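Local coordinates for protein triosephosphate isomerase (Toxoplasma gondii, PDB 5UPR) that probably interconverts D-glyceraldehyde 3-phosphate and dihydroxyacetone phosphate in glycolysis and gluconeogenesis, working as a homodimer with a TIM-barrel fold, at residues Ile95-Leu100 with Gly131-Leu136; Gly224-Ser229 with Val255-Ala260. All coordinates share one frame; numbering follows the deposited sequence.

Contact 1 (Ile95-Leu100 with Gly131-Leu136); sequences IPWVVL and GLSVIL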
loop_
_atom_site.group_PDB
_atom_site.type_symbol
_atom_site.label_atom_id
_atom_site.label_comp_id
_atom_site.label_asym_id
_atom_site.label_seq_id
_atom_site.Cartn_x
_atom_site.Cartn_y
_atom_site.Cartn_z
ATOM N N ILE A 95 10.158 -2.875 11.135
ATOM C CA ILE A 95 8.758 -3.076 11.410
ATOM C C ILE A 95 8.578 -4.579 11.636
ATOM O O ILE A 95 8.799 -5.349 10.700
ATOM C CB ILE A 95 7.916 -2.573 10.227
ATOM C CG1 ILE A 95 8.132 -1.067 10.021
ATOM C CG2 ILE A 95 6.432 -2.912 10.462
ATOM C CD1 ILE A 95 7.690 -0.546 8.664
ATOM N N PRO A 96 8.166 -5.000 12.876
ATOM C CA PRO A 96 8.172 -6.466 13.115
ATOM C C PRO A 96 6.912 -7.215 12.697
ATOM O O PRO A 96 7.007 -8.432 12.550
ATOM C CB PRO A 96 8.397 -6.594 14.620
ATOM C CG PRO A 96 8.010 -5.253 15.192
ATOM C CD PRO A 96 8.075 -4.218 14.122
ATOM N N TRP A 97 5.788 -6.521 12.435
ATOM C CA TRP A 97 4.520 -7.162 12.176
ATOM C C TRP A 97 3.874 -6.669 10.899
ATOM O O TRP A 97 4.039 -5.516 10.516
ATOM C CB TRP A 97 3.508 -6.924 13.320
ATOM C CG TRP A 97 3.825 -7.670 14.550
ATOM C CD1 TRP A 97 4.621 -7.242 15.540
ATOM C CD2 TRP A 97 3.337 -8.953 14.960
ATOM N NE1 TRP A 97 4.696 -8.164 16.532
ATOM C CE2 TRP A 97 3.954 -9.252 16.197
ATOM C CE3 TRP A 97 2.486 -9.898 14.385
ATOM C CZ2 TRP A 97 3.743 -10.434 16.885
ATOM C CZ3 TRP A 97 2.270 -11.109 15.061
ATOM C CH2 TRP A 97 2.881 -11.349 16.294
ATOM N N VAL A 98 3.070 -7.541 10.299
ATOM C CA VAL A 98 2.160 -7.175 9.235
ATOM C C VAL A 98 0.767 -7.810 9.442
ATOM O O VAL A 98 0.682 -8.937 9.941
ATOM C CB VAL A 98 2.667 -7.596 7.850
ATOM C CG1 VAL A 98 3.878 -6.739 7.526
ATOM C CG2 VAL A 98 2.982 -9.085 7.724
ATOM N N VAL A 99 -0.267 -7.087 9.007
ATOM C CA VAL A 99 -1.624 -7.606 8.904
ATOM C C VAL A 99 -1.848 -8.101 7.498
ATOM O O VAL A 99 -1.584 -7.354 6.524
ATOM C CB VAL A 99 -2.650 -6.506 9.221
ATOM C CG1 VAL A 99 -4.082 -7.041 9.119
ATOM C CG2 VAL A 99 -2.369 -5.856 10.636
ATOM N N LEU A 100 -2.302 -9.363 7.351
ATOM C CA LEU A 100 -2.546 -9.932 6.007
ATOM C C LEU A 100 -3.898 -10.574 5.920
ATOM O O LEU A 100 -4.385 -11.191 6.907
ATOM C CB LEU A 100 -1.452 -10.960 5.713
ATOM C CG LEU A 100 -0.081 -10.351 5.367
ATOM C CD1 LEU A 100 0.960 -11.425 5.068
ATOM C CD2 LEU A 100 -0.205 -9.441 4.153
ATOM N N GLY A 131 11.348 -13.016 7.829
ATOM C CA GLY A 131 11.439 -12.794 9.278
ATOM C C GLY A 131 10.343 -11.925 9.932
ATOM O O GLY A 131 10.476 -11.608 11.089
ATOM N N LEU A 132 9.246 -11.633 9.224
ATOM C CA LEU A 132 8.158 -10.902 9.852
ATOM C C LEU A 132 7.257 -11.815 10.649
ATOM O O LEU A 132 7.214 -13.029 10.391
ATOM C CB LEU A 132 7.268 -10.158 8.813
ATOM C CG LEU A 132 8.013 -9.039 8.028
ATOM C CD1 LEU A 132 7.122 -8.556 6.916
ATOM C CD2 LEU A 132 8.388 -7.876 8.985
ATOM N N SER A 133 6.582 -11.251 11.660
ATOM C CA SER A 133 5.383 -11.870 12.241
ATOM C C SER A 133 4.111 -11.341 11.566
ATOM O O SER A 133 4.064 -10.226 11.109
ATOM C CB SER A 133 5.347 -11.606 13.748
ATOM O OG SER A 133 6.412 -12.280 14.363
ATOM N N VAL A 134 3.092 -12.179 11.509
ATOM C CA VAL A 134 1.898 -11.960 10.689
ATOM C C VAL A 134 0.638 -12.103 11.533
ATOM O O VAL A 134 0.473 -13.114 12.226
ATOM C CB VAL A 134 1.853 -13.028 9.582
ATOM C CG1 VAL A 134 0.536 -12.936 8.806
ATOM C CG2 VAL A 134 3.071 -12.855 8.651
ATOM N N ILE A 135 -0.232 -11.113 11.472
ATOM C CA ILE A 135 -1.604 -11.233 11.931
ATOM C C ILE A 135 -2.430 -11.680 10.713
ATOM O O ILE A 135 -2.710 -10.859 9.814
ATOM C CB ILE A 135 -2.108 -9.916 12.511
ATOM C CG1 ILE A 135 -1.250 -9.473 13.686
ATOM C CG2 ILE A 135 -3.554 -10.050 12.959
ATOM C CD1 ILE A 135 -1.501 -8.006 14.102
ATOM N N LEU A 136 -2.749 -12.968 10.656
ATOM C CA LEU A 136 -3.498 -13.538 9.551
ATOM C C LEU A 136 -5.007 -13.487 9.808
ATOM O O LEU A 136 -5.478 -14.162 10.730
ATOM C CB LEU A 136 -3.065 -14.995 9.319
ATOM C CG LEU A 136 -3.937 -15.879 8.408
ATOM C CD1 LEU A 136 -3.947 -15.270 6.991
ATOM C CD2 LEU A 136 -3.406 -17.289 8.369
HETATM O O HOH W 1 9.253 -9.403 13.376
#
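Trp-97 has CG anti to its carbonyl carbon (chi1 -72°) and its ring turned crosswise (chi2 88°), which lays the indole against the CB of Ser-133. The two residues sit on neighbouring parallel strands of the TIM barrel, 97-100 and 133-138, joined by a beta-alpha-beta crossover through helix 117-129. Ser-133 CB stands over one face of the indole, 3.3 Å from the centroid of the six-membered ring, a CH-pi contact. Ile-135 CG1 approaches the same ring obliquely, 3.8 Å from Trp-97 CE3. The ring also meets Phe-11 edge-to-face, and Trp-97 NE1 donates to Gln-66 OE1. On the other face of the sheet, Val-98 CG1 meets Leu-132 CD1 at 3.8 Å. Val-98, Leu-100, Leu-132 and Val-134 face the helices 87-92 and 117-129 that cover this side. Four backbone bonds join the strands and alternate in direction. Val-98 N and Leu-100 N donate to Ser-133 O and Ile-135 O, while Ser-133 N donates to Pro-96 O and Ile-135 N to Val-98 O (2.8 Å). Pro-96 O accepts the N-H of Ser-133, with N 3.0 Å away, and a hydrogen bond from a water whose O is 2.6 Å away.

Contact 2 (Gly224-Ser229 with Val255-Ala260); sequences GSVKGS and VSIIDA. With SO4 (sulfate ion), chain E.
Gly-228 N lies 3.5 Å from Ile-257 CG1 and gives its hydrogen to Asp-253 OD2, at the start of the helix that carries Ile-257. This is a polar tie beside an apolar one. The turn that leads from Ser-225 into helix 228-234 itself lies against helix 253-260, in the last part of the TIM barrel. The contact with the helix is small and apolar. Ile-257 has CG1 anti to its carbonyl carbon (chi1 -65°), which sends the longer branch across to the backbone of the loop. There its CG1 also comes to 3.7 Å from Lys-227 C. Ile-257 CD1 meets Val-226 CG1 at 3.9 Å, and the two side chains lie at a slant to each other. Both also rest on Phe-243 of strand 242-245. Gly-228 has no side chain, and its CA comes to 4.0 Å from Ser-256 CB. At the other end of the loop, Ser-225 N donates to O4 of a sulfate ion at 3.1 Å; the ion itself probably comes from the crystallisation liquor. Gly-185 N and Gly-247 N also bind this ion. A grip of three backbone N-H donors on one oxyanion is consistent with the phosphate-binding site, as in other triosephosphate isomerases.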
loop_
_atom_site.group_PDB
_atom_site.type_symbol
_atom_site.label_atom_id
_atom_site.label_comp_id
_atom_site.label_asym_id
_atom_site.label_seq_id
_atom_site.Cartn_x
_atom_site.Cartn_y
_atom_site.Cartn_z
ATOM N N GLY A 224 -14.140 -7.598 15.293
ATOM C CA GLY A 224 -15.465 -7.349 14.768
ATOM C C GLY A 224 -16.309 -6.698 15.861
ATOM O O GLY A 224 -16.915 -7.364 16.692
ATOM N N SER A 225 -16.318 -5.350 15.841
ATOM C CA SER A 225 -17.073 -4.584 16.776
ATOM C C SER A 225 -16.638 -4.823 18.238
ATOM O O SER A 225 -17.486 -4.910 19.155
ATOM C CB SER A 225 -18.587 -4.819 16.589
ATOM O OG SER A 225 -19.006 -4.337 15.319
ATOM N N VAL A 226 -15.332 -4.864 18.463
ATOM C CA VAL A 226 -14.803 -5.011 19.821
ATOM C C VAL A 226 -14.807 -3.643 20.473
ATOM O O VAL A 226 -14.444 -2.634 19.842
ATOM C CB VAL A 226 -13.347 -5.572 19.832
ATOM C CG1 VAL A 226 -12.791 -5.656 21.245
ATOM C CG2 VAL A 226 -13.315 -6.953 19.196
ATOM N N LYS A 227 -15.272 -3.611 21.736
ATOM C CA LYS A 227 -15.295 -2.389 22.539
ATOM C C LYS A 227 -14.817 -2.694 23.953
ATOM O O LYS A 227 -14.891 -3.849 24.412
ATOM C CB LYS A 227 -16.734 -1.826 22.593
ATOM C CG LYS A 227 -17.335 -1.483 21.234
ATOM C CD LYS A 227 -18.700 -0.776 21.283
ATOM C CE LYS A 227 -19.839 -1.723 21.668
ATOM N NZ LYS A 227 -21.182 -1.038 21.683
ATOM N N GLY A 228 -14.388 -1.653 24.659
ATOM C CA GLY A 228 -14.046 -1.784 26.097
ATOM C C GLY A 228 -15.164 -2.456 26.887
ATOM O O GLY A 228 -14.912 -3.287 27.709
ATOM N N SER A 229 -16.406 -2.136 26.552
ATOM C CA SER A 229 -17.590 -2.592 27.272
ATOM C C SER A 229 -17.995 -4.056 26.965
ATOM O O SER A 229 -18.767 -4.635 27.725
ATOM C CB SER A 229 -18.756 -1.632 26.961
ATOM O OG SER A 229 -19.131 -1.742 25.584
ATOM N N VAL A 255 -7.235 1.471 25.164
ATOM C CA VAL A 255 -6.539 1.133 26.418
ATOM C C VAL A 255 -7.438 0.250 27.328
ATOM O O VAL A 255 -6.926 -0.659 27.994
ATOM C CB VAL A 255 -6.058 2.409 27.137
ATOM C CG1 VAL A 255 -5.428 2.093 28.496
ATOM C CG2 VAL A 255 -5.050 3.156 26.287
ATOM N N SER A 256 -8.738 0.504 27.364
ATOM C CA SER A 256 -9.660 -0.402 28.080
ATOM C C SER A 256 -9.653 -1.816 27.512
ATOM O O SER A 256 -9.804 -2.758 28.265
ATOM C CB SER A 256 -11.102 0.071 28.067
ATOM O OG SER A 256 -11.183 1.454 28.315
ATOM N N ILE A 257 -9.505 -1.963 26.187
ATOM C CA ILE A 257 -9.524 -3.293 25.578
ATOM C C ILE A 257 -8.258 -4.038 25.956
ATOM O O ILE A 257 -8.338 -5.205 26.299
ATOM C CB ILE A 257 -9.744 -3.245 24.063
ATOM C CG1 ILE A 257 -11.125 -2.694 23.734
ATOM C CG2 ILE A 257 -9.592 -4.639 23.429
ATOM C CD1 ILE A 257 -11.304 -2.160 22.304
ATOM N N ILE A 258 -7.108 -3.356 25.940
ATOM C CA ILE A 258 -5.842 -3.943 26.373
ATOM C C ILE A 258 -5.968 -4.459 27.796
ATOM O O ILE A 258 -5.603 -5.601 28.093
ATOM C CB ILE A 258 -4.650 -2.925 26.299
ATOM C CG1 ILE A 258 -4.320 -2.565 24.851
ATOM C CG2 ILE A 258 -3.413 -3.447 27.042
ATOM C CD1 ILE A 258 -3.492 -1.286 24.710
ATOM N N ASP A 259 -6.511 -3.622 28.666
ATOM C CA ASP A 259 -6.757 -4.022 30.056
ATOM C C ASP A 259 -7.669 -5.260 30.213
ATOM O O ASP A 259 -7.493 -6.038 31.086
ATOM C CB ASP A 259 -7.306 -2.840 30.816
ATOM C CG ASP A 259 -7.065 -2.970 32.300
ATOM O OD1 ASP A 259 -5.916 -3.279 32.745
ATOM O OD2 ASP A 259 -8.044 -2.761 33.021
ATOM N N ALA A 260 -8.638 -5.426 29.335
ATOM C CA ALA A 260 -9.502 -6.628 29.330
ATOM C C ALA A 260 -8.800 -7.934 28.959
ATOM O O ALA A 260 -9.240 -8.981 29.377
ATOM C CB ALA A 260 -10.689 -6.439 28.413
HETATM S S SO4 E . -14.852 -2.482 14.261
HETATM O O1 SO4 E . -14.374 -1.321 13.543
HETATM O O2 SO4 E . -15.271 -2.214 15.640
HETATM O O3 SO4 E . -13.650 -3.332 14.349
HETATM O O4 SO4 E . -15.822 -3.355 13.568
#

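Both contacts belong to one TIM barrel, and they come in series: both segments of contact 1 precede both segments of contact 2 in the chain. Their centres are 22 Å apart and their nearest atoms about 11 Å, so they do not touch. Contact 1 joins two adjacent strands, 97-100 and 133-138, within the barrel wall. Contact 2 lies further from the centre of the chain, where the loop after strand 220-222 meets the helix after strand 242-245. Strand 174-178 stands between 133-138 and 220-222 in the sheet. Contact 1 also reaches the dimer partner, since Ile-95 packs on Leu-51 of the second subunit. Contact 2 adjoins the sulfate site.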